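Local structure of prolyl-tRNA synthetase (Naegleria fowleri, 6UYH) at residues L36-V41 with A156-R161; Q28-S33 with V278-H283. The protein probably charges proline tRNA with proline at the expense of ATP, as a class II aminoacyl-tRNA synthetase, and is captured here with halofuginone and the ATP analogue AMPPNP. All blocks are in the same frame, centred on the assembly; numbering follows the deposited sequence.

Contact 1 (L36-V41 with A156-R161). With ANP (phosphoaminophosphonic acid-adenylate ester), chain C; EDO (1,2-ethanediol), chain L.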
loop_
_atom_site.group_PDB
_atom_site.type_symbol
_atom_site.label_atom_id
_atom_site.label_comp_id
_atom_site.label_asym_id
_atom_site.label_seq_id
_atom_site.Cartn_x
_atom_site.Cartn_y
_atom_site.Cartn_z
ATOM N N LEU A 36 18.583 0.873 0.069
ATOM C CA LEU A 36 18.261 -0.238 -0.811
ATOM C C LEU A 36 19.232 -1.380 -0.566
ATOM O O LEU A 36 20.386 -1.165 -0.186
ATOM C CB LEU A 36 18.310 0.215 -2.281
ATOM C CG LEU A 36 18.004 -0.787 -3.397
ATOM C CD1 LEU A 36 17.361 -0.063 -4.587
ATOM C CD2 LEU A 36 19.278 -1.493 -3.848
ATOM N N ASP A 37 18.760 -2.603 -0.774
ATOM C CA ASP A 37 19.672 -3.730 -0.879
ATOM C C ASP A 37 19.370 -4.528 -2.136
ATOM O O ASP A 37 18.252 -4.506 -2.654
ATOM C CB ASP A 37 19.618 -4.645 0.332
ATOM C CG ASP A 37 20.997 -4.949 0.871
ATOM O OD1 ASP A 37 21.968 -4.894 0.075
ATOM O OD2 ASP A 37 21.118 -5.224 2.077
ATOM N N TYR A 38 20.403 -5.198 -2.642
ATOM C CA TYR A 38 20.261 -6.112 -3.763
ATOM C C TYR A 38 19.650 -7.441 -3.316
ATOM O O TYR A 38 19.618 -7.777 -2.130
ATOM C CB TYR A 38 21.623 -6.336 -4.417
ATOM C CG TYR A 38 22.170 -5.058 -4.994
ATOM C CD1 TYR A 38 21.606 -4.505 -6.130
ATOM C CD2 TYR A 38 23.221 -4.379 -4.383
ATOM C CE1 TYR A 38 22.091 -3.332 -6.672
ATOM C CE2 TYR A 38 23.711 -3.195 -4.916
ATOM C CZ TYR A 38 23.135 -2.677 -6.057
ATOM O OH TYR A 38 23.604 -1.507 -6.617
ATOM N N TYR A 39 19.204 -8.227 -4.298
ATOM C CA TYR A 39 18.402 -9.421 -4.056
ATOM C C TYR A 39 18.807 -10.488 -5.067
ATOM O O TYR A 39 19.464 -10.198 -6.068
ATOM C CB TYR A 39 16.914 -9.056 -4.155
ATOM C CG TYR A 39 15.933 -10.105 -3.720
ATOM C CD1 TYR A 39 15.925 -10.586 -2.413
ATOM C CD2 TYR A 39 14.984 -10.582 -4.600
ATOM C CE1 TYR A 39 14.990 -11.537 -2.006
ATOM C CE2 TYR A 39 14.045 -11.526 -4.206
ATOM C CZ TYR A 39 14.059 -12.001 -2.919
ATOM O OH TYR A 39 13.121 -12.938 -2.556
ATOM N N ASP A 40 18.404 -11.732 -4.820
ATOM C CA ASP A 40 18.849 -12.839 -5.662
ATOM C C ASP A 40 17.873 -13.175 -6.790
ATOM O O ASP A 40 18.026 -14.214 -7.437
ATOM C CB ASP A 40 19.139 -14.081 -4.809
ATOM C CG ASP A 40 17.908 -14.645 -4.116
ATOM O OD1 ASP A 40 16.825 -14.029 -4.156
ATOM O OD2 ASP A 40 18.041 -15.730 -3.503
ATOM N N VAL A 41 16.891 -12.321 -7.046
ATOM C CA VAL A 41 16.109 -12.357 -8.275
ATOM C C VAL A 41 16.478 -11.100 -9.044
ATOM O O VAL A 41 16.294 -9.985 -8.543
ATOM C CB VAL A 41 14.598 -12.435 -8.000
ATOM C CG1 VAL A 41 13.799 -12.397 -9.311
ATOM C CG2 VAL A 41 14.264 -13.693 -7.214
ATOM N N ALA A 156 18.604 -3.868 -15.843
ATOM C CA ALA A 156 17.891 -3.282 -14.719
ATOM C C ALA A 156 18.729 -2.180 -14.068
ATOM O O ALA A 156 19.963 -2.207 -14.094
ATOM C CB ALA A 156 17.517 -4.356 -13.691
ATOM N N VAL A 157 18.039 -1.175 -13.532
ATOM C CA VAL A 157 18.665 -0.054 -12.846
ATOM C C VAL A 157 17.887 0.168 -11.554
ATOM O O VAL A 157 16.668 0.362 -11.594
ATOM C CB VAL A 157 18.680 1.233 -13.692
ATOM C CG1 VAL A 157 19.299 2.397 -12.898
ATOM C CG2 VAL A 157 19.447 1.010 -15.001
ATOM N N PRO A 158 18.525 0.115 -10.384
ATOM C CA PRO A 158 17.787 0.338 -9.136
ATOM C C PRO A 158 16.915 1.581 -9.241
ATOM O O PRO A 158 17.354 2.624 -9.728
ATOM C CB PRO A 158 18.900 0.500 -8.093
ATOM C CG PRO A 158 20.018 -0.369 -8.638
ATOM C CD PRO A 158 19.959 -0.159 -10.150
ATOM N N PHE A 159 15.649 1.427 -8.839
ATOM C CA PHE A 159 14.583 2.425 -8.893
ATOM C C PHE A 159 14.161 2.787 -10.316
ATOM O O PHE A 159 12.967 2.757 -10.611
ATOM C CB PHE A 159 14.959 3.710 -8.140
ATOM C CG PHE A 159 15.293 3.490 -6.692
ATOM C CD1 PHE A 159 14.346 2.977 -5.808
ATOM C CD2 PHE A 159 16.546 3.806 -6.209
ATOM C CE1 PHE A 159 14.657 2.768 -4.466
ATOM C CE2 PHE A 159 16.864 3.613 -4.867
ATOM C CZ PHE A 159 15.912 3.096 -3.992
ATOM N N ILE A 160 15.114 3.113 -11.204
ATOM C CA ILE A 160 14.750 3.645 -12.520
ATOM C C ILE A 160 14.061 2.591 -13.373
ATOM O O ILE A 160 13.118 2.898 -14.120
ATOM C CB ILE A 160 15.993 4.185 -13.250
ATOM C CG1 ILE A 160 16.673 5.283 -12.432
ATOM C CG2 ILE A 160 15.600 4.677 -14.653
ATOM C CD1 ILE A 160 15.844 6.548 -12.280
ATOM N N ARG A 161 14.563 1.352 -13.339
ATOM C CA ARG A 161 14.065 0.296 -14.225
ATOM C C ARG A 161 14.225 -1.037 -13.494
ATOM O O ARG A 161 15.275 -1.675 -13.572
ATOM C CB ARG A 161 14.799 0.282 -15.559
ATOM C CG ARG A 161 14.163 -0.703 -16.559
ATOM C CD ARG A 161 14.857 -0.705 -17.913
ATOM N NE ARG A 161 14.804 0.620 -18.526
ATOM C CZ ARG A 161 13.699 1.173 -19.018
ATOM N NH1 ARG A 161 12.547 0.513 -18.985
ATOM N NH2 ARG A 161 13.746 2.393 -19.544
HETATM P PG ANP C . 9.891 3.228 -20.306
HETATM O O1G ANP C . 10.488 3.649 -21.566
HETATM O O2G ANP C . 9.920 1.643 -20.250
HETATM O O3G ANP C . 10.758 3.881 -19.161
HETATM P PB ANP C . 6.906 2.961 -20.260
HETATM O O1B ANP C . 6.141 3.361 -21.432
HETATM O O2B ANP C . 7.151 1.422 -20.301
HETATM N N3B ANP C . 8.344 3.753 -20.137
HETATM P PA ANP C . 4.609 3.330 -18.541
HETATM O O1A ANP C . 3.853 4.377 -19.262
HETATM O O2A ANP C . 4.036 1.979 -18.817
HETATM O O3A ANP C . 6.143 3.300 -18.953
HETATM O "O5'" ANP C . 4.699 3.509 -16.944
HETATM C "C5'" ANP C . 4.320 4.664 -16.160
HETATM C "C4'" ANP C . 5.574 5.196 -15.516
HETATM O "O4'" ANP C . 6.197 4.158 -14.727
HETATM C "C3'" ANP C . 6.637 5.603 -16.524
HETATM O "O3'" ANP C . 6.418 6.935 -16.972
HETATM C "C2'" ANP C . 7.932 5.470 -15.720
HETATM O "O2'" ANP C . 8.229 6.690 -15.053
HETATM C "C1'" ANP C . 7.606 4.325 -14.739
HETATM N N9 ANP C . 8.215 3.052 -15.100
HETATM C C8 ANP C . 8.072 2.367 -16.279
HETATM N N7 ANP C . 8.733 1.238 -16.330
HETATM C C5 ANP C . 9.358 1.170 -15.090
HETATM C C6 ANP C . 10.212 0.214 -14.512
HETATM N N6 ANP C . 10.559 -0.933 -15.102
HETATM N N1 ANP C . 10.687 0.469 -13.272
HETATM C C2 ANP C . 10.302 1.590 -12.654
HETATM N N3 ANP C . 9.489 2.553 -13.091
HETATM C C4 ANP C . 9.051 2.283 -14.326
HETATM C C1 EDO L . 19.112 -7.695 -8.079
HETATM O O1 EDO L . 18.967 -6.975 -6.853
HETATM C C2 EDO L . 19.995 -6.893 -9.032
HETATM O O2 EDO L . 19.689 -7.250 -10.382
#

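Contact 2 (Q28-S33 with V278-H283)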
loop_
_atom_site.group_PDB
_atom_site.type_symbol
_atom_site.label_atom_id
_atom_site.label_comp_id
_atom_site.label_asym_id
_atom_site.label_seq_id
_atom_site.Cartn_x
_atom_site.Cartn_y
_atom_site.Cartn_z
ATOM N N GLN A 28 26.974 2.516 -4.430
ATOM C CA GLN A 28 27.473 2.766 -3.082
ATOM C C GLN A 28 26.536 3.685 -2.309
ATOM O O GLN A 28 26.286 3.460 -1.120
ATOM C CB GLN A 28 28.888 3.342 -3.139
ATOM C CG GLN A 28 29.925 2.323 -3.604
ATOM C CD GLN A 28 31.344 2.731 -3.262
ATOM O OE1 GLN A 28 31.583 3.413 -2.263
ATOM N NE2 GLN A 28 32.294 2.328 -4.099
ATOM N N VAL A 29 25.974 4.703 -2.971
ATOM C CA VAL A 29 25.117 5.649 -2.259
ATOM C C VAL A 29 23.804 4.989 -1.835
ATOM O O VAL A 29 23.336 5.190 -0.708
ATOM C CB VAL A 29 24.875 6.911 -3.112
ATOM C CG1 VAL A 29 23.773 7.773 -2.499
ATOM C CG2 VAL A 29 26.165 7.724 -3.238
ATOM N N ILE A 30 23.176 4.199 -2.716
ATOM C CA ILE A 30 21.871 3.654 -2.343
ATOM C C ILE A 30 22.004 2.563 -1.275
ATOM O O ILE A 30 21.086 2.375 -0.469
ATOM C CB ILE A 30 21.093 3.138 -3.568
ATOM C CG1 ILE A 30 21.778 1.914 -4.183
ATOM C CG2 ILE A 30 20.844 4.290 -4.580
ATOM C CD1 ILE A 30 21.171 1.461 -5.527
ATOM N N THR A 31 23.132 1.842 -1.239
ATOM C CA THR A 31 23.293 0.783 -0.241
ATOM C C THR A 31 23.809 1.331 1.083
ATOM O O THR A 31 23.285 0.985 2.150
ATOM C CB THR A 31 24.235 -0.324 -0.744
ATOM O OG1 THR A 31 25.514 0.227 -1.099
ATOM C CG2 THR A 31 23.624 -1.059 -1.941
ATOM N N LYS A 32 24.853 2.161 1.043
ATOM C CA LYS A 32 25.476 2.615 2.284
ATOM C C LYS A 32 24.607 3.618 3.031
ATOM O O LYS A 32 24.762 3.777 4.246
ATOM C CB LYS A 32 26.859 3.201 1.991
ATOM C CG LYS A 32 27.819 2.159 1.451
ATOM C CD LYS A 32 29.194 2.736 1.132
ATOM C CE LYS A 32 30.143 1.628 0.690
ATOM N NZ LYS A 32 31.523 2.121 0.408
ATOM N N SER A 33 23.695 4.289 2.334
ATOM C CA SER A 33 22.709 5.127 2.995
ATOM C C SER A 33 21.595 4.331 3.650
ATOM O O SER A 33 20.712 4.944 4.258
ATOM C CB SER A 33 22.078 6.083 1.998
ATOM O OG SER A 33 21.307 5.367 1.036
ATOM N N VAL A 278 15.421 9.116 -9.625
ATOM C CA VAL A 278 15.681 10.459 -10.134
ATOM C C VAL A 278 16.155 11.361 -9.006
ATOM O O VAL A 278 17.161 12.071 -9.131
ATOM C CB VAL A 278 14.422 11.027 -10.814
ATOM C CG1 VAL A 278 14.676 12.473 -11.251
ATOM C CG2 VAL A 278 14.060 10.180 -12.029
ATOM N N MET A 279 15.443 11.321 -7.879
ATOM C CA MET A 279 15.793 12.128 -6.715
ATOM C C MET A 279 17.247 11.914 -6.314
ATOM O O MET A 279 17.997 12.873 -6.087
ATOM C CB MET A 279 14.856 11.769 -5.550
ATOM C CG MET A 279 15.090 12.593 -4.279
ATOM S SD MET A 279 14.206 11.848 -2.876
ATOM C CE MET A 279 15.183 10.377 -2.552
ATOM N N ILE A 280 17.667 10.650 -6.246
ATOM C CA ILE A 280 19.020 10.327 -5.810
ATOM C C ILE A 280 20.051 10.738 -6.862
ATOM O O ILE A 280 21.084 11.333 -6.538
ATOM C CB ILE A 280 19.117 8.831 -5.478
ATOM C CG1 ILE A 280 18.182 8.503 -4.306
ATOM C CG2 ILE A 280 20.570 8.443 -5.207
ATOM C CD1 ILE A 280 18.059 7.009 -4.031
ATOM N N MET A 281 19.800 10.414 -8.138
ATOM C CA MET A 281 20.761 10.768 -9.176
ATOM C C MET A 281 20.920 12.275 -9.314
ATOM O O MET A 281 22.016 12.752 -9.646
ATOM C CB MET A 281 20.355 10.170 -10.529
ATOM C CG MET A 281 20.538 8.660 -10.599
ATOM S SD MET A 281 19.996 8.025 -12.215
ATOM C CE MET A 281 20.400 6.289 -12.006
ATOM N N VAL A 282 19.845 13.039 -9.090
ATOM C CA VAL A 282 19.935 14.493 -9.212
ATOM C C VAL A 282 20.687 15.085 -8.020
ATOM O O VAL A 282 21.622 15.878 -8.192
ATOM C CB VAL A 282 18.532 15.114 -9.372
ATOM C CG1 VAL A 282 18.612 16.636 -9.279
ATOM C CG2 VAL A 282 17.905 14.703 -10.711
ATOM N N HIS A 283 20.318 14.690 -6.796
ATOM C CA HIS A 283 20.773 15.405 -5.600
ATOM C C HIS A 283 21.931 14.756 -4.850
ATOM O O HIS A 283 22.599 15.450 -4.075
ATOM C CB HIS A 283 19.627 15.568 -4.593
ATOM C CG HIS A 283 18.481 16.376 -5.101
ATOM N ND1 HIS A 283 18.628 17.647 -5.609
ATOM C CD2 HIS A 283 17.155 16.108 -5.129
ATOM C CE1 HIS A 283 17.442 18.115 -5.958
ATOM N NE2 HIS A 283 16.532 17.200 -5.678
#

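Contact 1 (L36-V41 with A156-R161)
Leu36 presses CD1 onto one face of the Phe159 ring in a CH-pi contact, the methyl 3.9 Å from the ring centroid, 25° off the normal and displaced toward CZ. CG stands anti to the backbone N (chi1 -180°), which carries the branch across to the loop 156-161. The same methyl lies 3.9 Å from Pro158 CB, so one branch serves both residues. Asp37 OD2 accepts a hydrogen bond from Trp131 NE1 of the second subunit. Tyr38 lends a looser touch: its CE1 is 4.1 Å from Pro158 CG, the proline meeting the ring obliquely, while the hydroxyl is hydrogen-bonded to Ser27. Tyr39 has its backbone N bonded to O1 of an ethanediol at 2.9 Å, and this O1 also lies at the edge of the Tyr38 ring; the Tyr39 OH reaches the carbonyl of Phe79 of the second subunit.

The loop doubles back sharply. Val157 and Arg161 exchange two backbone hydrogen bonds that close the turn, and the end of the Phe159 ring comes to lie against Leu36 while Arg161 goes to the nucleotide. There Arg161 NH1 makes a nearly straight bond to the gamma-phosphate O2G of AMPPNP (3.1 Å, 174°), in the guanidinium plane, and Glu152 and the C-terminal carboxylate of Tyr513 form salt bridges with the guanidinium. Strand 36-38 pairs antiparallel with strand 45-47, whose Tyr45 touches Leu36, Tyr38 and Pro158; helix 22-32 packs on both segments, and Phe159 also reaches Leu276 and Ile280 of helix 274-283.

Contact 2 (Q28-S33 with V278-H283)
Ile280 meets Ile30 and Val29 through separate branches, and it is the residue of 278-283 that touches 28-33. At the start of 278-283, Val278 packs on Thr225 of strand 219-227. At Ile280 the side chain points at helix 22-32 and forks: CG1 lies anti to the carbonyl carbon (chi1 -63°) and its extended chain brings CD1 to 3.9 Å from Ile30 CG2, the two side chains crossing at about a right angle, while CG2 sits 4.2 Å from Val29 CG1. This is a small, buried and purely apolar meeting of two helices, joining the N-terminal helix to helix 274-283, which lies in the class II synthetase core family region, with no hydrogen bond between the two segments. Met281 reaches Phe22 and Tyr26 one to two turns earlier on helix 22-32, and its carbonyl takes a bond from Lys18. At His283 the imidazole NE2 is bonded to the carbonyl of Leu199.

Across from Ile280, the carbonyl of Val29 is gripped twice by Ser33 at the helix end, by its N at 3.2 Å and by its OG at 2.7 Å, the hydroxyl lying in the carbonyl plane.

From the N terminus, helix 22-32 supplies the first half of contact 2 and runs almost directly into strand 36-38, the first half of contact 1. The chain then passes through 114 residues before the loop 156-161 returns and closes contact 1; after further strands and helices, helix 274-283 closes contact 2. Contact 1 is thus nested inside the loop of contact 2, and they lie about 13 Å apart, centre to centre. They are joined directly: Leu36 N is probably hydrogen-bonded to Ile30 O, and Pro158 CB packs on Ile30 CD1. Together they fasten the N-terminal helix and strand to a nucleotide-binding loop and to helix 274-283.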